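PDB 4UWM: 3,6-diketocamphane 1,6 monooxygenase from Pseudomonas putida, which catalyses the FMNH2- and O2-dependent Baeyer-Villiger oxidation of 3,6-diketocamphane to its lactone, a step in the degradation of (-)-camphor. Local coordinates for residues Ile43-Ser48 with Pro55-Leu60; Phe9-Arg14 with Trp51-Asn56; Phe73-His78 with Tyr103-Gly108. All blocks are in the same frame, centred on the assembly; numbering follows the deposited sequence. Where two conformers were deposited one is given.

Contact 1. Residues Ile43-Ser48 with Pro55-Leu60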
# COMPACT_ATOMS: atom_id res chain seq x y z
N ILE A 43 -4.12 11.41 -5.84
CA ILE A 43 -2.84 10.80 -6.28
C ILE A 43 -3.11 9.75 -7.32
O ILE A 43 -3.87 8.81 -7.06
CB ILE A 43 -2.04 10.23 -5.09
CG1 ILE A 43 -1.89 11.31 -4.02
CG2 ILE A 43 -0.68 9.67 -5.55
CD1 ILE A 43 -1.51 10.86 -2.64
N SER A 44 -2.50 9.90 -8.49
CA SER A 44 -2.77 9.01 -9.62
C SER A 44 -1.98 7.70 -9.57
O SER A 44 -1.10 7.53 -8.74
CB SER A 44 -2.57 9.72 -10.96
OG SER A 44 -3.42 10.86 -11.05
N GLU A 45 -2.31 6.80 -10.50
CA GLU A 45 -1.76 5.44 -10.57
C GLU A 45 -1.38 5.07 -11.99
O GLU A 45 -2.24 5.08 -12.90
CB GLU A 45 -2.80 4.45 -10.00
CG GLU A 45 -2.43 2.96 -10.10
CD GLU A 45 -3.52 2.07 -9.46
OE1 GLU A 45 -3.80 2.26 -8.27
OE2 GLU A 45 -4.10 1.21 -10.16
N HIS A 46 -0.10 4.75 -12.20
CA HIS A 46 0.41 4.29 -13.50
C HIS A 46 1.52 3.29 -13.25
O HIS A 46 2.38 3.55 -12.41
CB HIS A 46 1.01 5.45 -14.31
CG HIS A 46 0.09 6.61 -14.53
ND1 HIS A 46 -0.22 7.52 -13.53
CD2 HIS A 46 -0.54 7.05 -15.65
CE1 HIS A 46 -1.02 8.45 -14.03
NE2 HIS A 46 -1.24 8.17 -15.30
N ALA A 47 1.53 2.19 -14.01
CA ALA A 47 2.58 1.17 -13.92
C ALA A 47 3.60 1.24 -15.06
O ALA A 47 4.67 0.65 -14.96
CB ALA A 47 1.95 -0.23 -13.87
N SER A 48 3.28 1.98 -16.14
CA SER A 48 4.17 1.96 -17.34
C SER A 48 4.81 3.29 -17.74
O SER A 48 5.58 3.32 -18.71
CB SER A 48 3.40 1.40 -18.55
OG SER A 48 2.32 2.27 -18.87
N PRO A 55 2.92 3.77 -9.02
CA PRO A 55 2.05 2.63 -9.36
C PRO A 55 1.13 2.24 -8.21
O PRO A 55 0.24 1.39 -8.38
CB PRO A 55 3.06 1.49 -9.62
CG PRO A 55 4.21 1.81 -8.74
CD PRO A 55 4.30 3.33 -8.70
N ASN A 56 1.36 2.82 -7.03
CA ASN A 56 0.56 2.48 -5.85
C ASN A 56 0.27 3.73 -4.99
O ASN A 56 0.91 3.94 -3.98
CB ASN A 56 1.28 1.41 -4.99
CG ASN A 56 1.33 0.05 -5.65
OD1 ASN A 56 2.27 -0.26 -6.40
ND2 ASN A 56 0.35 -0.81 -5.34
N PRO A 57 -0.72 4.55 -5.40
CA PRO A 57 -1.01 5.78 -4.67
C PRO A 57 -1.37 5.53 -3.21
O PRO A 57 -1.12 6.39 -2.37
CB PRO A 57 -2.22 6.38 -5.43
CG PRO A 57 -2.77 5.23 -6.26
CD PRO A 57 -1.54 4.44 -6.63
N GLU A 58 -1.91 4.34 -2.89
CA GLU A 58 -2.30 4.03 -1.51
C GLU A 58 -1.10 4.01 -0.55
O GLU A 58 -1.26 4.28 0.66
CB GLU A 58 -3.13 2.71 -1.45
CG GLU A 58 -2.31 1.43 -1.67
CD GLU A 58 -2.03 1.07 -3.12
OE1 GLU A 58 -2.31 1.86 -4.05
OE2 GLU A 58 -1.55 -0.07 -3.35
N LEU A 59 0.10 3.67 -1.06
CA LEU A 59 1.31 3.70 -0.21
C LEU A 59 1.63 5.12 0.28
O LEU A 59 1.97 5.33 1.46
CB LEU A 59 2.54 3.10 -0.92
CG LEU A 59 2.53 1.64 -1.36
CD1 LEU A 59 3.94 1.16 -1.72
CD2 LEU A 59 1.96 0.73 -0.32
N LEU A 60 1.50 6.07 -0.63
CA LEU A 60 1.78 7.46 -0.30
C LEU A 60 0.70 8.01 0.64
O LEU A 60 0.99 8.69 1.62
CB LEU A 60 1.85 8.28 -1.58
CG LEU A 60 2.01 9.80 -1.42
CD1 LEU A 60 3.20 10.14 -0.53
CD2 LEU A 60 2.13 10.43 -2.80
O HOH W 1 -2.82 0.59 -6.42
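The ring of Pro-57 packs against the 43-48 segment: its CB lies 3.6 Å from Ile-43 CG2, while its CD and CG meet the chain of Glu-45. That chain runs extended across the ring; a chi1 of 175° sets CG anti to the backbone N, 3.5 Å from Pro-55 O and near Pro-57 CD. Farther along, Glu-45 OE1 lies 3.5 Å from Pro-57 CD. The imidazole of His-46 is turned from this contact and meets the ring of Tyr-112, the planes about 70° apart. At the helix side, Ile-43 CD1 reaches Leu-60 CD2 at 3.7 Å, the two side chains crossing at about a right angle. The other proline, Pro-55, gives its CA to the carbonyl of His-46 (CA to O 3.2 Å), a bent C-H...O contact.

The segments are the loop after strand 40-43 and the start of helix 57-65, packed as in a beta/alpha barrel of the luciferase family; Ser-44 OG is hydrogen-bonded to FMN O4 and to Met-76 O. The carboxylates of Glu-45 and Glu-58 approach to 4.5 Å between their OE1 atoms, and one water stands 2.7 Å from each of the two. Since Glu-45 also binds His-78 and Leu-79 N, and Glu-58 OE2 takes the amide of Asn-56, the repulsion between the buried acids is probably eased by these donors.

Contact 2. Residues Phe9-Arg14 with Trp51-Asn56. With FMN (flavin mononucleotide), chain C.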
# COMPACT_ATOMS: atom_id res chain seq x y z
N PHE A 9 -1.77 15.10 -7.72
CA PHE A 9 -0.38 14.65 -7.77
C PHE A 9 -0.33 13.46 -8.71
O PHE A 9 -0.51 12.29 -8.30
CB PHE A 9 0.03 14.26 -6.35
CG PHE A 9 1.51 14.17 -6.12
CD1 PHE A 9 2.31 15.31 -6.09
CD2 PHE A 9 2.10 12.94 -5.82
CE1 PHE A 9 3.68 15.21 -5.83
CE2 PHE A 9 3.45 12.82 -5.56
CZ PHE A 9 4.25 13.95 -5.58
N HIS A 10 -0.09 13.75 -9.98
CA HIS A 10 -0.05 12.72 -11.01
C HIS A 10 0.92 11.55 -10.84
O HIS A 10 0.53 10.41 -11.10
CB HIS A 10 -0.02 13.28 -12.43
CG HIS A 10 -1.37 13.59 -12.95
ND1 HIS A 10 -1.93 14.84 -12.88
CD2 HIS A 10 -2.32 12.78 -13.49
CE1 HIS A 10 -3.15 14.81 -13.38
NE2 HIS A 10 -3.41 13.57 -13.76
N PRO A 11 2.17 11.79 -10.47
CA PRO A 11 2.79 13.12 -10.42
C PRO A 11 3.38 13.46 -11.79
O PRO A 11 3.15 12.73 -12.76
CB PRO A 11 3.91 12.91 -9.42
CG PRO A 11 4.35 11.51 -9.69
CD PRO A 11 3.07 10.75 -9.97
N TYR A 12 4.11 14.58 -11.88
CA TYR A 12 4.95 14.83 -13.06
C TYR A 12 6.39 15.05 -12.56
O TYR A 12 6.82 16.19 -12.36
CB TYR A 12 4.46 16.05 -13.86
CG TYR A 12 3.12 15.83 -14.54
CD1 TYR A 12 3.00 14.93 -15.61
CD2 TYR A 12 1.98 16.52 -14.13
CE1 TYR A 12 1.78 14.71 -16.23
CE2 TYR A 12 0.75 16.30 -14.76
CZ TYR A 12 0.67 15.40 -15.81
OH TYR A 12 -0.52 15.16 -16.46
N MET A 13 7.09 13.95 -12.35
CA MET A 13 8.45 13.98 -11.82
C MET A 13 9.41 13.95 -12.99
O MET A 13 9.26 13.12 -13.89
CB MET A 13 8.74 12.76 -10.92
CG MET A 13 7.90 12.59 -9.66
SD MET A 13 7.94 14.02 -8.53
CE MET A 13 9.60 13.97 -7.91
N ARG A 14 10.43 14.82 -12.97
CA ARG A 14 11.46 14.83 -14.03
C ARG A 14 12.06 13.45 -14.22
O ARG A 14 12.41 12.77 -13.25
CB ARG A 14 12.60 15.81 -13.72
CG ARG A 14 12.24 17.28 -13.78
CD ARG A 14 13.50 18.13 -13.99
NE ARG A 14 14.50 17.91 -12.94
CZ ARG A 14 14.50 18.51 -11.75
NH1 ARG A 14 13.53 19.36 -11.44
NH2 ARG A 14 15.45 18.24 -10.86
N TRP A 51 7.16 10.03 -16.28
CA TRP A 51 6.82 11.22 -15.51
C TRP A 51 5.78 10.90 -14.44
O TRP A 51 5.90 11.38 -13.30
CB TRP A 51 6.29 12.34 -16.41
CG TRP A 51 7.29 13.05 -17.29
CD1 TRP A 51 7.75 12.64 -18.50
CD2 TRP A 51 7.90 14.34 -17.04
NE1 TRP A 51 8.61 13.59 -19.03
CE2 TRP A 51 8.73 14.63 -18.15
CE3 TRP A 51 7.82 15.26 -16.00
CZ2 TRP A 51 9.49 15.81 -18.24
CZ3 TRP A 51 8.59 16.45 -16.08
CH2 TRP A 51 9.41 16.70 -17.19
N GLU A 52 4.78 10.09 -14.80
CA GLU A 52 3.71 9.74 -13.88
C GLU A 52 4.12 8.42 -13.24
O GLU A 52 3.76 7.35 -13.72
CB GLU A 52 2.37 9.64 -14.61
CG GLU A 52 2.04 10.85 -15.50
CD GLU A 52 2.55 10.74 -16.94
OE1 GLU A 52 3.43 9.92 -17.24
OE2 GLU A 52 2.06 11.54 -17.80
N ASN A 53 4.91 8.50 -12.18
CA ASN A 53 5.69 7.34 -11.74
C ASN A 53 5.25 6.76 -10.39
O ASN A 53 6.09 6.27 -9.63
CB ASN A 53 7.20 7.70 -11.74
CG ASN A 53 7.54 8.82 -10.78
OD1 ASN A 53 6.65 9.47 -10.25
ND2 ASN A 53 8.84 9.03 -10.52
N ILE A 54 3.95 6.80 -10.09
CA ILE A 54 3.46 6.19 -8.86
C ILE A 54 2.50 5.04 -9.22
O ILE A 54 1.39 5.31 -9.68
CB ILE A 54 2.80 7.24 -7.90
CG1 ILE A 54 3.88 8.17 -7.30
CG2 ILE A 54 2.00 6.56 -6.77
CD1 ILE A 54 3.32 9.30 -6.44
N PRO A 55 2.92 3.77 -9.02
CA PRO A 55 2.05 2.63 -9.36
C PRO A 55 1.13 2.24 -8.21
O PRO A 55 0.24 1.39 -8.38
CB PRO A 55 3.06 1.49 -9.62
CG PRO A 55 4.21 1.81 -8.74
CD PRO A 55 4.30 3.33 -8.70
N ASN A 56 1.36 2.82 -7.03
CA ASN A 56 0.56 2.48 -5.85
C ASN A 56 0.27 3.73 -4.99
O ASN A 56 0.91 3.94 -3.98
CB ASN A 56 1.28 1.41 -4.99
CG ASN A 56 1.33 0.05 -5.65
OD1 ASN A 56 2.27 -0.26 -6.40
ND2 ASN A 56 0.35 -0.81 -5.34
N1 FMN C . -7.48 9.70 -15.45
C2 FMN C . -7.51 9.53 -14.09
O2 FMN C . -8.18 8.59 -13.61
N3 FMN C . -6.87 10.35 -13.24
C4 FMN C . -6.14 11.39 -13.67
O4 FMN C . -5.56 12.11 -12.83
C4A FMN C . -6.04 11.65 -15.13
N5 FMN C . -5.32 12.67 -15.64
C5A FMN C . -5.24 12.89 -16.97
C6 FMN C . -4.49 13.97 -17.46
C7 FMN C . -4.40 14.21 -18.83
C7M FMN C . -3.58 15.37 -19.34
C8 FMN C . -5.11 13.31 -19.78
C8M FMN C . -5.05 13.52 -21.27
C9 FMN C . -5.86 12.24 -19.30
C9A FMN C . -5.96 11.99 -17.93
N10 FMN C . -6.73 10.91 -17.43
C10 FMN C . -6.78 10.71 -16.02
C1' FMN C . -7.43 9.99 -18.35
C2' FMN C . -8.89 10.38 -18.53
O2' FMN C . -9.45 10.59 -17.24
C3' FMN C . -9.66 9.27 -19.25
O3' FMN C . -9.66 9.56 -20.65
C4' FMN C . -11.08 9.15 -18.70
O4' FMN C . -11.08 8.43 -17.46
C5' FMN C . -12.06 8.50 -19.67
O5' FMN C . -12.70 9.58 -20.34
P FMN C . -14.02 9.43 -21.23
O1P FMN C . -14.90 8.42 -20.55
O2P FMN C . -14.54 10.83 -21.15
O3P FMN C . -13.50 9.00 -22.57
O HOH W 2 1.31 7.82 -11.12
O HOH W 3 -0.49 12.65 -17.53
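Two carbonyl oxygens, Pro-11 O and Trp-51 O, come within 3.1 Å side by side, two acceptors with no proton to share, just beyond the cis peptide that joins His-10 to Pro-11. Met-13 N donates to Trp-51 O in a nearly straight bond (170° at the hydrogen), and Glu-52 CA turns its C-H to Pro-11 O at 3.2 Å. Asn-53 holds CG in the crowded position between backbone N and carbonyl carbon (chi1 62°); its OD1 ends 3.1 Å from Pro-11 CG, near Met-13 CG, buried without a polar partner, whereas ND2 is hydrogen-bonded to Thr-22 OG1.

Apolar packing continues with Ile-54, whose CD1 sits at the edge of the Phe-9 ring, 3.6 Å from CE2, and also touches Pro-11 CD; Pro-11 CB in turn lies over the centre of the Phe-9 face. The two segments are loops that follow strands 4-9 and 40-43, at the C-terminal end of the parallel barrel where a TIM-barrel fold places its active site. Here His-10 donates from NE2 to FMN N5 at 2.8 Å, with ND1 held by Glu-347 and Tyr-12 OH over the imidazole face. The Tyr-12 hydroxyl shares a water with Glu-52 OE2, which also touches the tyrosine ring edge at CE1 and bonds to Tyr-284. A second water donates to His-10 O and accepts from Ile-54 N.

Toward the outer end, Arg-14 CA rests over the six-membered ring of Trp-51, 4.2 Å from its centroid and toward the rim. Tyr-284 stacks with this indole, and Trp-51 NE1 is hydrogen-bonded to Gln-182 of the second subunit.

Contact 3. Residues Phe73-His78 with Tyr103-Gly108. With FMN (flavin mononucleotide), chain C.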
# COMPACT_ATOMS: atom_id res chain seq x y z
N PHE A 73 -7.77 12.38 1.26
CA PHE A 73 -6.98 11.74 0.19
C PHE A 73 -7.84 10.91 -0.75
O PHE A 73 -8.83 10.34 -0.31
CB PHE A 73 -5.92 10.83 0.79
CG PHE A 73 -4.88 11.55 1.59
CD1 PHE A 73 -3.77 12.11 0.96
CD2 PHE A 73 -4.99 11.63 2.96
CE1 PHE A 73 -2.80 12.76 1.70
CE2 PHE A 73 -4.01 12.27 3.72
CZ PHE A 73 -2.92 12.85 3.09
N ALA A 74 -7.46 10.84 -2.02
CA ALA A 74 -8.10 9.93 -2.95
C ALA A 74 -7.11 9.39 -3.95
O ALA A 74 -6.37 10.17 -4.57
CB ALA A 74 -9.24 10.62 -3.70
N PRO A 75 -7.10 8.06 -4.14
CA PRO A 75 -6.47 7.57 -5.36
C PRO A 75 -7.30 8.06 -6.54
O PRO A 75 -8.55 8.01 -6.51
CB PRO A 75 -6.55 6.03 -5.22
CG PRO A 75 -7.72 5.80 -4.33
CD PRO A 75 -7.76 6.98 -3.38
N MET A 76 -6.62 8.55 -7.58
CA MET A 76 -7.31 9.12 -8.74
C MET A 76 -6.61 8.72 -10.04
O MET A 76 -5.88 9.53 -10.65
CB MET A 76 -7.40 10.65 -8.61
CG MET A 76 -8.31 11.32 -9.63
SD MET A 76 -10.01 10.72 -9.50
CE MET A 76 -10.41 11.29 -7.84
N ALA A 77 -6.83 7.49 -10.50
CA ALA A 77 -7.79 6.52 -9.94
C ALA A 77 -7.15 5.16 -9.72
O ALA A 77 -6.21 4.78 -10.44
CB ALA A 77 -8.95 6.36 -10.93
N HIS A 78 -7.69 4.37 -8.79
CA HIS A 78 -7.37 2.94 -8.83
C HIS A 78 -7.90 2.33 -10.12
O HIS A 78 -9.06 2.56 -10.49
CB HIS A 78 -7.99 2.20 -7.63
CG HIS A 78 -7.25 2.37 -6.35
ND1 HIS A 78 -5.87 2.25 -6.26
CD2 HIS A 78 -7.69 2.58 -5.08
CE1 HIS A 78 -5.51 2.41 -4.99
NE2 HIS A 78 -6.58 2.63 -4.26
N TYR A 103 -11.14 10.42 3.18
CA TYR A 103 -10.78 9.54 2.08
C TYR A 103 -11.92 9.55 1.09
O TYR A 103 -13.07 9.60 1.50
CB TYR A 103 -10.52 8.11 2.63
CG TYR A 103 -10.23 7.11 1.56
CD1 TYR A 103 -11.27 6.42 0.93
CD2 TYR A 103 -8.92 6.85 1.16
CE1 TYR A 103 -11.02 5.53 -0.09
CE2 TYR A 103 -8.65 5.94 0.14
CZ TYR A 103 -9.71 5.28 -0.47
OH TYR A 103 -9.48 4.39 -1.49
N PHE A 104 -11.62 9.52 -0.20
CA PHE A 104 -12.61 9.10 -1.18
C PHE A 104 -11.92 8.33 -2.28
O PHE A 104 -10.69 8.32 -2.36
CB PHE A 104 -13.52 10.25 -1.69
CG PHE A 104 -12.80 11.37 -2.39
CD1 PHE A 104 -12.12 12.35 -1.66
CD2 PHE A 104 -12.84 11.48 -3.79
CE1 PHE A 104 -11.47 13.39 -2.31
CE2 PHE A 104 -12.18 12.51 -4.44
CZ PHE A 104 -11.51 13.48 -3.69
N LEU A 105 -12.70 7.67 -3.12
CA LEU A 105 -12.18 6.68 -4.06
C LEU A 105 -12.41 7.02 -5.52
O LEU A 105 -13.55 7.03 -6.01
CB LEU A 105 -12.80 5.29 -3.73
CG LEU A 105 -12.60 4.15 -4.73
CD1 LEU A 105 -11.13 3.72 -4.78
CD2 LEU A 105 -13.51 2.97 -4.35
N GLY A 106 -11.31 7.26 -6.24
CA GLY A 106 -11.39 7.36 -7.69
C GLY A 106 -11.26 5.99 -8.31
O GLY A 106 -10.36 5.23 -7.93
N ILE A 107 -12.14 5.66 -9.26
CA ILE A 107 -12.01 4.40 -10.03
C ILE A 107 -11.87 4.67 -11.51
O ILE A 107 -12.35 5.69 -11.99
CB ILE A 107 -13.21 3.45 -9.79
CG1 ILE A 107 -14.51 4.06 -10.36
CG2 ILE A 107 -13.33 3.13 -8.31
CD1 ILE A 107 -15.68 3.08 -10.43
N GLY A 108 -11.19 3.79 -12.24
CA GLY A 108 -11.10 3.94 -13.68
C GLY A 108 -10.64 2.69 -14.36
O GLY A 108 -10.30 1.71 -13.69
N1 FMN C . -7.48 9.70 -15.45
C2 FMN C . -7.51 9.53 -14.09
O2 FMN C . -8.18 8.59 -13.61
N3 FMN C . -6.87 10.35 -13.24
C4 FMN C . -6.14 11.39 -13.67
O4 FMN C . -5.56 12.11 -12.83
C4A FMN C . -6.04 11.65 -15.13
N5 FMN C . -5.32 12.67 -15.64
C5A FMN C . -5.24 12.89 -16.97
C6 FMN C . -4.49 13.97 -17.46
C7 FMN C . -4.40 14.21 -18.83
C7M FMN C . -3.58 15.37 -19.34
C8 FMN C . -5.11 13.31 -19.78
C8M FMN C . -5.05 13.52 -21.27
C9 FMN C . -5.86 12.24 -19.30
C9A FMN C . -5.96 11.99 -17.93
N10 FMN C . -6.73 10.91 -17.43
C10 FMN C . -6.78 10.71 -16.02
C1' FMN C . -7.43 9.99 -18.35
C2' FMN C . -8.89 10.38 -18.53
O2' FMN C . -9.45 10.59 -17.24
C3' FMN C . -9.66 9.27 -19.25
O3' FMN C . -9.66 9.56 -20.65
C4' FMN C . -11.08 9.15 -18.70
O4' FMN C . -11.08 8.43 -17.46
C5' FMN C . -12.06 8.50 -19.67
O5' FMN C . -12.70 9.58 -20.34
P FMN C . -14.02 9.43 -21.23
O1P FMN C . -14.90 8.42 -20.55
O2P FMN C . -14.54 10.83 -21.15
O3P FMN C . -13.50 9.00 -22.57
O HOH W 4 -6.96 3.35 -1.62
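Ala-74 CB sits over the centre of the Phe-104 ring, 3.5 Å from its centroid and 8° off the normal, a CH-pi contact. A chi1 of 61° brings the phenyl there, setting CG between the backbone N and the carbonyl carbon. Met-76, modelled in two conformers, in one of them bends its CE to 4.0 Å from Phe-104 CE2. The Pro-75 ring crosses Tyr-103 at about a right angle, CD against CE2 at 3.8 Å, and its CB lies over the centre of the His-78 imidazole. Leu-105 CD1 meets the edge of that imidazole, 3.6 Å from CD2. A water joins His-78 NE2 to Tyr-103 OH, and ND1 is hydrogen-bonded to Glu-45 OE1.

The backbones meet in a single bridge at Phe-73 and Tyr-103 and a parallel one at His-78 and Ile-107, the register shifting by one between them. Phe-104 N bonds to Phe-73 O and Gly-106 N to Pro-75 O; His-78 N then meets Gly-106 O from above the carbonyl plane, 41° out of it, and Gly-108 N returns to His-78 O. Between them lies the non-prolyl cis peptide of Met-76 and Ala-77, as in bacterial luciferase; it leaves Met-76 O turned to the flavin, accepting from FMN N3 at 2.9 Å.

Strands 72-79 and 105-108 are the two arms of a beta-alpha-beta unit whose helix 85-98 packs on His-78, Tyr-103 and Leu-105. Helix 57-65 lies against Phe-73 and Pro-75, while strands 40-43 and 198-202 continue the barrel sheet beyond either arm.

From the N terminus, contact 2 starts where strand 4-9 ends and closes a loop through helix 19-35 and strand 40-43. Contact 1 opens within that loop and closes at the head of helix 57-65, sharing Pro-55 and Asn-56 with it, so the two overlap; they also touch directly, Ser-44 N on Phe-9 O and His-46 N on Ile-54 O. Contact 3 follows in series, closing the loop around helix 85-98, and meets contact 1 through Ile-43 O with Met-76 N and Ser-44 OG with Met-76 O. Contacts 2 and 3 do not touch, but both reach FMN, and together the three tie successive strands of the barrel around the flavin.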